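Local coordinates for putative transcriptional regulator (Bacillus cytotoxicus NVH 391-98, PDB 3K4H), which probably regulates transcription as a LacI-family protein, its periplasmic-binding-protein-like core holding a glucose-containing glycan between two lobes, at residues K9-M15 and E42-M48; G71-L75 and A254-L258; Y110-D114 and L250-A254; P192-I196 and K220-I224; P238-D244 and K277-T283. One frame throughout, in Å; residues are numbered along the deposited sequence.

Contact 1. Residues K9-M15 and E42-M48; sequences KTLGLVM and EGYALYM
Strands 10-14 and 45-48 pair in parallel at one edge of the six-stranded sheet of the N-terminal lobe, joined through helix 27-41 as a beta-alpha-beta crossover of the periplasmic-binding-protein fold. Both strands are extended; the short axes approach to 4.5 Å at 34°. Register sets T10 beside A45 (CA-CA 4.6 Å), L11 beside L46 and G12 beside Y47.

The ladder runs L11 N to A45 O (2.9 Å), Y47 N to L11 O (2.9 Å, weak) and L13 N to Y47 O (2.8 Å); A45 N to K9 O is weak at 3.4 Å. CA-H...O contacts accompany it, among them T10 CA to A45 O at 3.2 Å.

On the face of L11, L13 and L46, L11 CB meets L46 CD2 at 4.1 Å, both residues m,t. G43, at phi/psi 56/43, is the C-prime residue of the Schellman motif ending helix 27-41. Next, Y44 OH (chi1 m) is hydrogen-bonded to E263 OE2, and L11 CG lies 3.7 Å from Y44 CD2.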
# COMPACT_ATOMS: atom_id res chain seq x y z
N LYS A 9 8.76 30.46 -1.61
CA LYS A 9 8.18 29.21 -1.30
C LYS A 9 6.72 29.36 -1.19
O LYS A 9 6.21 29.88 -0.24
CB LYS A 9 8.68 28.83 0.05
CG LYS A 9 9.56 29.83 0.63
CD LYS A 9 10.76 29.17 1.13
CE LYS A 9 10.67 29.00 2.60
NZ LYS A 9 11.65 28.08 3.16
N THR A 10 6.05 28.78 -2.14
CA THR A 10 4.65 28.75 -2.13
C THR A 10 4.44 27.46 -2.76
O THR A 10 5.21 27.07 -3.56
CB THR A 10 4.13 29.86 -2.96
OG1 THR A 10 4.81 31.04 -2.58
CG2 THR A 10 2.75 30.07 -2.69
N LEU A 11 3.36 26.80 -2.43
CA LEU A 11 3.04 25.53 -3.00
C LEU A 11 1.77 25.71 -3.70
O LEU A 11 0.93 26.40 -3.27
CB LEU A 11 2.87 24.51 -1.93
CG LEU A 11 4.17 24.41 -1.20
CD1 LEU A 11 4.13 23.33 -0.22
CD2 LEU A 11 5.17 24.15 -2.21
N GLY A 12 1.65 25.07 -4.83
CA GLY A 12 0.46 25.15 -5.62
C GLY A 12 -0.44 23.97 -5.38
O GLY A 12 0.01 22.84 -5.18
N LEU A 13 -1.74 24.25 -5.41
CA LEU A 13 -2.71 23.21 -5.23
C LEU A 13 -3.52 23.13 -6.49
O LEU A 13 -3.92 24.17 -7.03
CB LEU A 13 -3.61 23.54 -4.05
CG LEU A 13 -2.95 23.93 -2.74
CD1 LEU A 13 -4.03 24.22 -1.72
CD2 LEU A 13 -1.97 22.86 -2.21
N VAL A 14 -3.76 21.92 -6.96
CA VAL A 14 -4.59 21.73 -8.12
C VAL A 14 -5.75 20.82 -7.79
O VAL A 14 -5.58 19.70 -7.29
CB VAL A 14 -3.79 21.20 -9.32
CG1 VAL A 14 -4.67 21.04 -10.53
CG2 VAL A 14 -2.66 22.14 -9.65
N MSE A 15 -6.95 21.33 -8.07
CA MSE A 15 -8.17 20.57 -7.94
C MSE A 15 -8.55 19.76 -9.18
O MSE A 15 -7.99 19.96 -10.26
CB MSE A 15 -9.27 21.52 -7.57
CG MSE A 15 -9.69 21.36 -6.16
SE MSE A 15 -9.01 22.67 -4.87
CE MSE A 15 -8.41 21.32 -3.60
N GLU A 42 7.48 24.92 7.67
CA GLU A 42 8.60 25.32 6.83
C GLU A 42 8.41 26.68 6.14
O GLU A 42 9.06 26.98 5.13
CB GLU A 42 8.83 24.26 5.77
CG GLU A 42 9.02 22.85 6.33
CD GLU A 42 10.30 22.69 7.15
OE1 GLU A 42 11.24 23.49 6.97
OE2 GLU A 42 10.36 21.75 7.97
N GLY A 43 7.49 27.49 6.65
CA GLY A 43 7.23 28.82 6.09
C GLY A 43 6.87 28.83 4.62
O GLY A 43 7.37 29.66 3.88
N TYR A 44 6.04 27.89 4.20
CA TYR A 44 5.49 27.89 2.86
C TYR A 44 4.05 28.38 2.92
O TYR A 44 3.34 28.10 3.88
CB TYR A 44 5.54 26.48 2.26
CG TYR A 44 6.88 26.08 1.67
CD1 TYR A 44 7.93 25.64 2.48
CD2 TYR A 44 7.11 26.14 0.28
CE1 TYR A 44 9.14 25.28 1.94
CE2 TYR A 44 8.32 25.78 -0.26
CZ TYR A 44 9.33 25.35 0.57
OH TYR A 44 10.57 24.99 0.03
N ALA A 45 3.66 29.13 1.89
CA ALA A 45 2.32 29.66 1.72
C ALA A 45 1.69 28.86 0.60
O ALA A 45 2.36 28.04 -0.02
CB ALA A 45 2.37 31.11 1.35
N LEU A 46 0.40 29.11 0.32
CA LEU A 46 -0.31 28.28 -0.61
C LEU A 46 -0.85 29.09 -1.76
O LEU A 46 -0.94 30.32 -1.68
CB LEU A 46 -1.41 27.53 0.11
CG LEU A 46 -0.96 26.68 1.31
CD1 LEU A 46 -2.15 25.96 1.91
CD2 LEU A 46 0.20 25.69 0.99
N TYR A 47 -1.16 28.42 -2.86
CA TYR A 47 -1.62 29.12 -4.05
C TYR A 47 -2.49 28.19 -4.86
O TYR A 47 -2.19 27.00 -5.02
CB TYR A 47 -0.41 29.60 -4.87
CG TYR A 47 -0.74 30.18 -6.21
CD1 TYR A 47 -0.67 31.55 -6.45
CD2 TYR A 47 -1.10 29.35 -7.27
CE1 TYR A 47 -0.96 32.08 -7.70
CE2 TYR A 47 -1.41 29.85 -8.52
CZ TYR A 47 -1.33 31.20 -8.74
OH TYR A 47 -1.65 31.66 -10.02
N MSE A 48 -3.59 28.72 -5.36
CA MSE A 48 -4.40 27.94 -6.25
C MSE A 48 -4.95 28.85 -7.29
O MSE A 48 -5.06 30.05 -7.10
CB MSE A 48 -5.50 27.24 -5.50
CG MSE A 48 -6.65 28.12 -5.13
SE MSE A 48 -7.70 27.26 -3.73
CE MSE A 48 -7.55 25.39 -4.28

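Contact 2. Residues G71-L75 and A254-L258; sequences GGIIL and AAKAL
This is a buried, wholly apolar helix-on-sheet contact in the N-terminal lobe, where helix 247-264 packs against one face of strand 72-75, an inner strand of the parallel sheet. The evidence is geometric: the short axes approach to 8.9 Å, a strand-to-helix packing distance, and their N-to-C directions make 149°, so the helix runs roughly antiparallel to the strand. Nearest CA pairs are G72 with L258 (6.7 Å) and I74 with A254 (7.2 Å).

The strand is extended, with I74 at phi/psi -105/126; the helix is regular, L258 N donating to A254 O at 3.0 Å. I74 and L258 do most of the work. I74 (m,t) directs its CA-to-CB bond at the helix and meets three residues one turn apart or less: CG2 to A254 CB at 4.2 Å, CD1 to A255 CB at 4.1 Å, and CG1 to L258 CD2 at 3.5 Å. L258 (chi1 t, chi2 p) reaches back over the backbone, its CD2 3.6 Å from G72 C and 3.4 Å from I73 N. Glycine at 72 matters here, because a CB would fall 2.9 Å from L258 CD1, a clash. I73 turns its CA-to-CB bond away from the helix, and its side chain touches L88 of helix 83-90 on the other face. With helices on both faces of a parallel sheet, the arrangement is that of the three-layer alpha/beta/alpha sandwich of periplasmic-binding-protein lobes.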
# COMPACT_ATOMS: atom_id res chain seq x y z
N GLY A 71 7.21 26.98 -6.11
CA GLY A 71 8.29 26.04 -5.93
C GLY A 71 7.86 24.60 -6.18
O GLY A 71 8.69 23.77 -6.57
N GLY A 72 6.59 24.29 -5.95
CA GLY A 72 6.14 22.91 -6.07
C GLY A 72 4.63 22.87 -6.16
O GLY A 72 3.98 23.87 -5.88
N ILE A 73 4.08 21.72 -6.57
CA ILE A 73 2.63 21.62 -6.78
C ILE A 73 2.12 20.33 -6.19
O ILE A 73 2.74 19.28 -6.38
CB ILE A 73 2.29 21.63 -8.28
CG1 ILE A 73 2.54 23.02 -8.88
CG2 ILE A 73 0.88 21.19 -8.51
CD1 ILE A 73 2.28 23.12 -10.39
N ILE A 74 1.00 20.39 -5.46
CA ILE A 74 0.34 19.18 -4.98
C ILE A 74 -0.87 18.99 -5.82
O ILE A 74 -1.67 19.89 -5.94
CB ILE A 74 -0.15 19.34 -3.54
CG1 ILE A 74 0.97 19.76 -2.62
CG2 ILE A 74 -0.72 18.04 -3.02
CD1 ILE A 74 0.56 19.90 -1.18
N LEU A 75 -1.04 17.82 -6.42
CA LEU A 75 -2.29 17.52 -7.13
C LEU A 75 -3.23 16.83 -6.16
O LEU A 75 -2.89 15.78 -5.59
CB LEU A 75 -2.01 16.62 -8.33
CG LEU A 75 -1.55 17.29 -9.62
CD1 LEU A 75 -0.95 16.29 -10.54
CD2 LEU A 75 -2.75 17.89 -10.31
N ALA A 254 1.28 14.76 2.21
CA ALA A 254 1.55 15.18 0.83
C ALA A 254 2.51 16.37 0.80
O ALA A 254 3.54 16.31 0.13
CB ALA A 254 0.33 15.47 0.09
N ALA A 255 2.21 17.41 1.59
CA ALA A 255 3.03 18.64 1.65
C ALA A 255 4.45 18.37 2.13
O ALA A 255 5.42 18.94 1.61
CB ALA A 255 2.37 19.67 2.51
N LYS A 256 4.57 17.50 3.13
CA LYS A 256 5.88 17.13 3.67
C LYS A 256 6.71 16.42 2.60
O LYS A 256 7.91 16.62 2.51
CB LYS A 256 5.69 16.23 4.88
CG LYS A 256 6.94 15.86 5.62
CD LYS A 256 6.61 14.90 6.70
CE LYS A 256 7.55 15.11 7.81
NZ LYS A 256 7.27 14.12 8.86
N ALA A 257 6.05 15.62 1.78
CA ALA A 257 6.73 14.92 0.69
C ALA A 257 7.16 15.90 -0.40
O ALA A 257 8.23 15.74 -0.96
CB ALA A 257 5.86 13.80 0.12
N LEU A 258 6.33 16.90 -0.69
CA LEU A 258 6.62 17.85 -1.76
C LEU A 258 7.77 18.76 -1.41
O LEU A 258 8.66 18.97 -2.22
CB LEU A 258 5.38 18.67 -2.12
CG LEU A 258 5.59 19.77 -3.16
CD1 LEU A 258 6.12 19.20 -4.49
CD2 LEU A 258 4.33 20.60 -3.37

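Contact 3. Residues Y110-D114 and L250-A254; sequences YVDND and LGYEA. With GLC (alpha-D-glucopyranose), chain C.
A very short hydrogen bond, 2.4 Å from glucose O6 to N113 OD1, ties N113, beside strand 110-112, to the sugar. One residue back, D112 (chi1 t) turns its CA-to-CB bond away from the helix and accepts from glucose O4 through OD1 at 3.0 Å. N113 (chi1 m) has its amide held by the backbone carbonyls of V245 and I274, which leaves OD1 directed at the sugar. I98 O, L76 O and N115 ND2 are also hydrogen-bonded to this glucose.

As in other periplasmic-binding-protein-like domains, the ligand sits at the C-terminal end of the parallel strands. Residues 250-254 of helix 247-264 pack here at an axis separation of 8.4 Å, N-to-C directions 164° apart. V111 (chi1 t) points at them, with CG2 3.9 Å from A254 CB and CG1 4.2 Å from L250 CD2. L250 (m,t) serves both partners: its CD2 lies 3.7 Å from N113 ND2, and its CD1 lies 3.6 Å from glucose C6.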
# COMPACT_ATOMS: atom_id res chain seq x y z
N TYR A 110 3.68 9.90 -4.48
CA TYR A 110 2.31 10.08 -4.17
C TYR A 110 1.92 9.63 -2.80
O TYR A 110 2.60 8.89 -2.21
CB TYR A 110 1.48 9.42 -5.24
CG TYR A 110 1.45 7.95 -5.20
CD1 TYR A 110 0.60 7.31 -4.37
CD2 TYR A 110 2.23 7.20 -6.01
CE1 TYR A 110 0.54 6.00 -4.34
CE2 TYR A 110 2.19 5.88 -5.97
CZ TYR A 110 1.34 5.27 -5.13
OH TYR A 110 1.28 3.92 -5.08
N VAL A 111 0.83 10.17 -2.29
CA VAL A 111 0.26 9.83 -1.00
C VAL A 111 -1.11 9.25 -1.20
O VAL A 111 -1.83 9.71 -2.00
CB VAL A 111 0.14 11.03 -0.16
CG1 VAL A 111 -0.27 10.66 1.14
CG2 VAL A 111 1.40 11.68 -0.07
N ASP A 112 -1.44 8.16 -0.54
CA ASP A 112 -2.71 7.52 -0.80
C ASP A 112 -3.12 6.68 0.34
O ASP A 112 -2.39 6.51 1.22
CB ASP A 112 -2.59 6.69 -2.04
CG ASP A 112 -3.90 6.34 -2.62
OD1 ASP A 112 -4.87 6.96 -2.29
OD2 ASP A 112 -3.94 5.43 -3.42
N ASN A 113 -4.34 6.21 0.35
CA ASN A 113 -4.74 5.16 1.25
C ASN A 113 -4.74 3.88 0.48
O ASN A 113 -4.80 3.90 -0.69
CB ASN A 113 -6.13 5.34 1.74
CG ASN A 113 -6.43 6.68 2.16
OD1 ASN A 113 -6.98 7.43 1.43
ND2 ASN A 113 -6.18 6.96 3.38
N ASP A 114 -4.69 2.75 1.13
CA ASP A 114 -4.76 1.50 0.38
C ASP A 114 -6.22 1.22 0.06
O ASP A 114 -6.86 0.35 0.67
CB ASP A 114 -4.16 0.35 1.17
CG ASP A 114 -4.13 -0.94 0.39
OD1 ASP A 114 -3.67 -1.94 0.95
OD2 ASP A 114 -4.58 -0.96 -0.78
N LEU A 250 -3.41 12.73 4.95
CA LEU A 250 -3.15 12.68 3.52
C LEU A 250 -2.55 14.01 3.11
O LEU A 250 -1.57 14.04 2.39
CB LEU A 250 -4.42 12.41 2.70
CG LEU A 250 -5.11 11.04 2.70
CD1 LEU A 250 -6.36 11.13 1.83
CD2 LEU A 250 -4.21 9.89 2.22
N GLY A 251 -3.12 15.11 3.59
CA GLY A 251 -2.71 16.45 3.20
C GLY A 251 -1.35 16.80 3.75
O GLY A 251 -0.48 17.29 3.03
N TYR A 252 -1.17 16.51 5.03
CA TYR A 252 -0.00 16.91 5.77
C TYR A 252 1.18 16.19 5.16
O TYR A 252 2.18 16.80 4.77
CB TYR A 252 -0.18 16.47 7.20
CG TYR A 252 0.88 16.92 8.16
CD1 TYR A 252 0.70 18.05 8.94
CD2 TYR A 252 2.06 16.19 8.32
CE1 TYR A 252 1.66 18.47 9.85
CE2 TYR A 252 3.04 16.62 9.22
CZ TYR A 252 2.82 17.75 9.98
OH TYR A 252 3.74 18.18 10.90
N GLU A 253 1.03 14.88 5.05
CA GLU A 253 2.03 14.05 4.46
C GLU A 253 2.30 14.39 2.98
O GLU A 253 3.45 14.37 2.54
CB GLU A 253 1.70 12.57 4.68
CG GLU A 253 2.95 11.77 5.10
CD GLU A 253 3.44 12.11 6.50
OE1 GLU A 253 2.60 12.31 7.39
OE2 GLU A 253 4.67 12.18 6.71
N ALA A 254 1.28 14.76 2.21
CA ALA A 254 1.55 15.18 0.83
C ALA A 254 2.51 16.37 0.80
O ALA A 254 3.54 16.31 0.13
CB ALA A 254 0.33 15.47 0.09
C1 GLC C . -8.63 11.96 -2.74
C2 GLC C . -7.73 12.04 -3.95
C3 GLC C . -7.56 10.62 -4.47
C4 GLC C . -6.96 9.71 -3.38
C5 GLC C . -7.77 9.81 -2.10
C6 GLC C . -7.06 9.05 -1.01
O2 GLC C . -8.35 12.84 -4.93
O3 GLC C . -6.82 10.70 -5.66
O4 GLC C . -7.09 8.37 -3.70
O5 GLC C . -8.01 11.16 -1.74
O6 GLC C . -7.84 7.91 -0.77

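Contact 4. Residues P192-I196 and K220-I224; sequences PPTAI and KDVSI
Residues 195-196 and 223-224 run side by side as parallel strands, with T194 and V222 leading in from loop conformations. Register is direct: A195 faces S223 (CA-CA 4.5 Å) and I196 faces I224 (4.8 Å). S223 makes both hydrogen bonds to 192-196, its N donating to T194 O at 3.0 Å and its O accepting from I196 N at 2.8 Å. T194 has phi/psi -102/-20, so its backbone kinks just before the strand. CA-H...O contacts follow the ladder: V222 CA to T194 O 3.2 Å, A195 CA to S223 O 3.2 Å, I224 CA to I196 O 3.4 Å.

Strands 195-198 and 223-227 and the intervening helix 201-213 form a beta-alpha-beta unit of the C-terminal lobe. On the face of I196 and I224, I196 (m,t) reaches V222 (chi1 t) with CD1 to CG1 at 3.8 Å, beneath helices 176-187 and 201-213. On the other face, A195 CB and S223 CB stand 4.2 Å apart, and S223 OG accepts from E285 N. T194 OG1 is hydrogen-bonded to H131 ND1.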
# COMPACT_ATOMS: atom_id res chain seq x y z
N PRO A 192 -33.21 -5.54 -6.96
CA PRO A 192 -32.29 -4.50 -6.46
C PRO A 192 -31.25 -5.03 -5.48
O PRO A 192 -31.33 -6.19 -5.07
CB PRO A 192 -33.24 -3.49 -5.77
CG PRO A 192 -34.56 -3.74 -6.36
CD PRO A 192 -34.60 -5.25 -6.57
N PRO A 193 -30.27 -4.20 -5.10
CA PRO A 193 -29.31 -4.68 -4.13
C PRO A 193 -29.86 -4.57 -2.73
O PRO A 193 -30.78 -3.79 -2.50
CB PRO A 193 -28.16 -3.68 -4.28
CG PRO A 193 -28.80 -2.40 -4.76
CD PRO A 193 -29.98 -2.82 -5.57
N THR A 194 -29.31 -5.33 -1.79
CA THR A 194 -29.66 -5.13 -0.38
C THR A 194 -28.58 -4.35 0.41
O THR A 194 -28.85 -3.81 1.46
CB THR A 194 -29.97 -6.47 0.33
OG1 THR A 194 -28.79 -7.25 0.43
CG2 THR A 194 -30.99 -7.25 -0.42
N ALA A 195 -27.36 -4.31 -0.09
CA ALA A 195 -26.33 -3.45 0.50
C ALA A 195 -25.76 -2.57 -0.62
O ALA A 195 -25.86 -2.92 -1.81
CB ALA A 195 -25.22 -4.28 1.17
N ILE A 196 -25.21 -1.42 -0.22
CA ILE A 196 -24.64 -0.43 -1.12
C ILE A 196 -23.32 0.18 -0.59
O ILE A 196 -23.24 0.62 0.56
CB ILE A 196 -25.65 0.70 -1.37
CG1 ILE A 196 -26.90 0.16 -2.08
CG2 ILE A 196 -25.02 1.83 -2.15
CD1 ILE A 196 -28.10 1.16 -2.19
N LYS A 220 -32.58 -1.64 8.02
CA LYS A 220 -33.36 -2.88 7.96
C LYS A 220 -33.53 -3.34 6.52
O LYS A 220 -33.33 -4.52 6.22
CB LYS A 220 -34.69 -2.77 8.70
CG LYS A 220 -35.67 -1.77 8.15
CD LYS A 220 -37.14 -2.06 8.57
CE LYS A 220 -37.42 -1.85 10.07
NZ LYS A 220 -38.84 -1.48 10.34
N ASP A 221 -33.87 -2.42 5.62
CA ASP A 221 -34.12 -2.78 4.23
C ASP A 221 -32.83 -2.77 3.38
O ASP A 221 -32.64 -3.62 2.50
CB ASP A 221 -35.16 -1.84 3.61
CG ASP A 221 -36.49 -1.85 4.35
OD1 ASP A 221 -37.02 -2.94 4.62
OD2 ASP A 221 -37.03 -0.77 4.63
N VAL A 222 -31.96 -1.80 3.64
CA VAL A 222 -30.75 -1.64 2.84
C VAL A 222 -29.65 -1.18 3.74
O VAL A 222 -29.84 -0.24 4.51
CB VAL A 222 -30.92 -0.59 1.72
CG1 VAL A 222 -29.63 -0.40 0.96
CG2 VAL A 222 -31.98 -0.99 0.75
N SER A 223 -28.50 -1.85 3.66
CA SER A 223 -27.30 -1.43 4.37
C SER A 223 -26.45 -0.53 3.46
O SER A 223 -26.32 -0.79 2.25
CB SER A 223 -26.49 -2.65 4.83
OG SER A 223 -27.25 -3.50 5.67
N ILE A 224 -25.86 0.50 4.05
CA ILE A 224 -24.99 1.43 3.34
C ILE A 224 -23.66 1.52 4.07
O ILE A 224 -23.65 1.74 5.28
CB ILE A 224 -25.57 2.87 3.38
CG1 ILE A 224 -26.98 2.94 2.81
CG2 ILE A 224 -24.65 3.86 2.69
CD1 ILE A 224 -27.67 4.27 3.18

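Contact 5. Residues P238-D244 and K277-T283; sequences PPLSTVD and KLLKRQT
Polar side chains lock the C-terminal end of 277-283 to the start of 238-244. S241 (chi1 m) has OG 3.1 Å from R281 N, which donates to it, and OG donates in turn to T283 OG1 at 3.0 Å. T283 (chi1 p) also takes a hydrogen bond from S241 N to its OG1 at 2.9 Å, and OG1 is further hydrogen-bonded to I224 O. R281 (chi1 m) points its CA-to-CB bond toward 238-244, and NE donates to L240 O at 3.1 Å near the guanidinium plane, while NH1 is hydrogen-bonded to N229 and S233. P238 follows a cis peptide bond; its CB rests 3.8 Å from Q282 CB, and P239 O accepts from Q282 N at 3.0 Å.

Further on, the pairing becomes a regular antiparallel ladder, axes 4.5 Å apart at 161°. T242 with L279 is a hydrogen-bonded pair (T242 N to L279 O 3.1 Å, L279 N to T242 O 3.0 Å), as is D244 with K277 (D244 N to K277 O and K277 N to D244 O, both 2.7 Å). Between them V243 and L278 form a non-hydrogen-bonded pair, where V243 (t) CG2 meets L278 (t,p) CD1 at 4.1 Å.

Within this chain 277-279 is the outermost strand of the mixed sheet and its only antiparallel one, closing the C-terminal lobe sheet of the periplasmic-binding-protein-like fold. V243 and L278 pack under V122 of helix 115-128, and strand 223-227 flanks 241-244 opposite 277-279.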
# COMPACT_ATOMS: atom_id res chain seq x y z
N PRO A 238 -29.90 7.45 10.23
CA PRO A 238 -29.02 7.13 11.33
C PRO A 238 -27.64 7.41 10.93
O PRO A 238 -27.39 7.46 9.79
CB PRO A 238 -29.18 5.66 11.45
CG PRO A 238 -29.47 5.24 10.20
CD PRO A 238 -30.28 6.23 9.54
N PRO A 239 -26.74 7.57 11.85
CA PRO A 239 -25.37 7.86 11.47
C PRO A 239 -24.77 6.82 10.57
O PRO A 239 -24.93 5.67 10.76
CB PRO A 239 -24.68 7.82 12.81
CG PRO A 239 -25.66 8.22 13.72
CD PRO A 239 -26.91 7.63 13.29
N LEU A 240 -24.05 7.29 9.57
CA LEU A 240 -23.46 6.46 8.53
C LEU A 240 -22.21 5.71 8.81
O LEU A 240 -21.27 6.28 9.21
CB LEU A 240 -23.05 7.38 7.44
CG LEU A 240 -23.66 7.45 6.08
CD1 LEU A 240 -22.78 8.34 5.36
CD2 LEU A 240 -23.60 6.16 5.47
N SER A 241 -22.18 4.43 8.51
CA SER A 241 -20.96 3.70 8.55
C SER A 241 -20.12 4.21 7.45
O SER A 241 -20.58 4.38 6.37
CB SER A 241 -21.25 2.27 8.32
OG SER A 241 -22.20 1.87 9.23
N THR A 242 -18.87 4.43 7.70
CA THR A 242 -18.08 5.11 6.73
C THR A 242 -16.66 4.75 6.92
O THR A 242 -16.30 4.36 7.96
CB THR A 242 -18.27 6.54 6.98
OG1 THR A 242 -17.95 7.28 5.83
CG2 THR A 242 -17.40 6.92 8.01
N VAL A 243 -15.81 4.92 5.95
CA VAL A 243 -14.46 4.57 6.22
C VAL A 243 -13.69 5.82 6.42
O VAL A 243 -13.68 6.63 5.57
CB VAL A 243 -13.83 3.94 5.03
CG1 VAL A 243 -12.43 3.72 5.25
CG2 VAL A 243 -14.48 2.70 4.69
N ASP A 244 -13.02 5.95 7.56
CA ASP A 244 -12.22 7.10 7.84
C ASP A 244 -10.96 6.83 7.16
O ASP A 244 -10.43 5.80 7.23
CB ASP A 244 -11.97 7.32 9.31
CG ASP A 244 -11.33 8.62 9.59
OD1 ASP A 244 -10.37 8.96 8.91
OD2 ASP A 244 -11.79 9.34 10.45
N LYS A 277 -9.73 3.44 8.42
CA LYS A 277 -10.45 2.72 9.47
C LYS A 277 -11.92 2.63 9.11
O LYS A 277 -12.57 3.64 8.87
CB LYS A 277 -10.33 3.46 10.78
CG LYS A 277 -10.20 2.57 11.97
CD LYS A 277 -10.77 3.25 13.19
CE LYS A 277 -10.51 2.42 14.46
NZ LYS A 277 -9.33 3.05 15.11
N LEU A 278 -12.47 1.43 9.10
CA LEU A 278 -13.88 1.27 8.89
C LEU A 278 -14.66 1.56 10.18
O LEU A 278 -14.51 0.83 11.16
CB LEU A 278 -14.13 -0.13 8.40
CG LEU A 278 -15.57 -0.59 8.31
CD1 LEU A 278 -16.40 0.26 7.33
CD2 LEU A 278 -15.47 -2.01 7.86
N LEU A 279 -15.46 2.60 10.20
CA LEU A 279 -16.23 2.88 11.37
C LEU A 279 -17.59 2.41 11.16
O LEU A 279 -18.27 2.94 10.36
CB LEU A 279 -16.41 4.35 11.54
CG LEU A 279 -15.16 5.16 11.49
CD1 LEU A 279 -15.53 6.53 11.60
CD2 LEU A 279 -14.38 4.76 12.63
N LYS A 280 -18.03 1.43 11.92
CA LYS A 280 -19.35 0.96 11.73
C LYS A 280 -20.21 1.71 12.65
O LYS A 280 -20.05 1.65 13.82
CB LYS A 280 -19.41 -0.50 12.07
CG LYS A 280 -18.10 -1.13 12.02
CD LYS A 280 -18.18 -2.55 11.66
CE LYS A 280 -16.83 -3.12 11.67
NZ LYS A 280 -16.81 -4.50 11.27
N ARG A 281 -21.11 2.50 12.10
CA ARG A 281 -22.00 3.21 12.94
C ARG A 281 -23.34 2.55 12.90
O ARG A 281 -23.49 1.47 13.37
CB ARG A 281 -22.08 4.66 12.49
CG ARG A 281 -20.75 5.34 12.27
CD ARG A 281 -20.71 6.80 12.69
NE ARG A 281 -20.08 7.68 11.72
CZ ARG A 281 -19.02 8.41 11.96
NH1 ARG A 281 -18.53 9.17 11.03
NH2 ARG A 281 -18.45 8.39 13.12
N GLN A 282 -24.33 3.23 12.38
CA GLN A 282 -25.66 2.70 12.30
C GLN A 282 -26.36 2.27 11.02
O GLN A 282 -27.52 2.07 11.04
CB GLN A 282 -26.54 3.51 13.19
CG GLN A 282 -26.10 3.26 14.57
CD GLN A 282 -26.08 4.45 15.41
OE1 GLN A 282 -27.10 5.02 15.68
NE2 GLN A 282 -24.90 4.84 15.86
N THR A 283 -25.68 2.18 9.91
CA THR A 283 -26.36 1.92 8.66
C THR A 283 -26.24 0.54 8.16
O THR A 283 -26.51 0.29 7.05
CB THR A 283 -25.90 2.83 7.59
OG1 THR A 283 -24.51 3.00 7.68
CG2 THR A 283 -26.51 4.12 7.76

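How the contacts relate
The five contacts divide between two lobes with the glycan between them. Contacts 1, 2 and 3 share the N-terminal sheet: contacts 1 and 2, centres about 8 Å apart, join through G12 O to I74 N (2.7 Å) and G12 N to G72 O (2.8 Å), while contacts 2 and 3, centres about 10 Å apart, share A254 on helix 247-264. Contacts 4 and 5, centres about 14 Å apart, share the C-terminal sheet, where I224 O meets T283 OG1 at 2.8 Å. Contact 3 holds glucose directly; its nearest atoms are about 6 Å from those of contact 5. Strand 241-244 of the C-terminal lobe is followed directly by helix 247-264 of the N-terminal lobe, so the chain passes between lobes there.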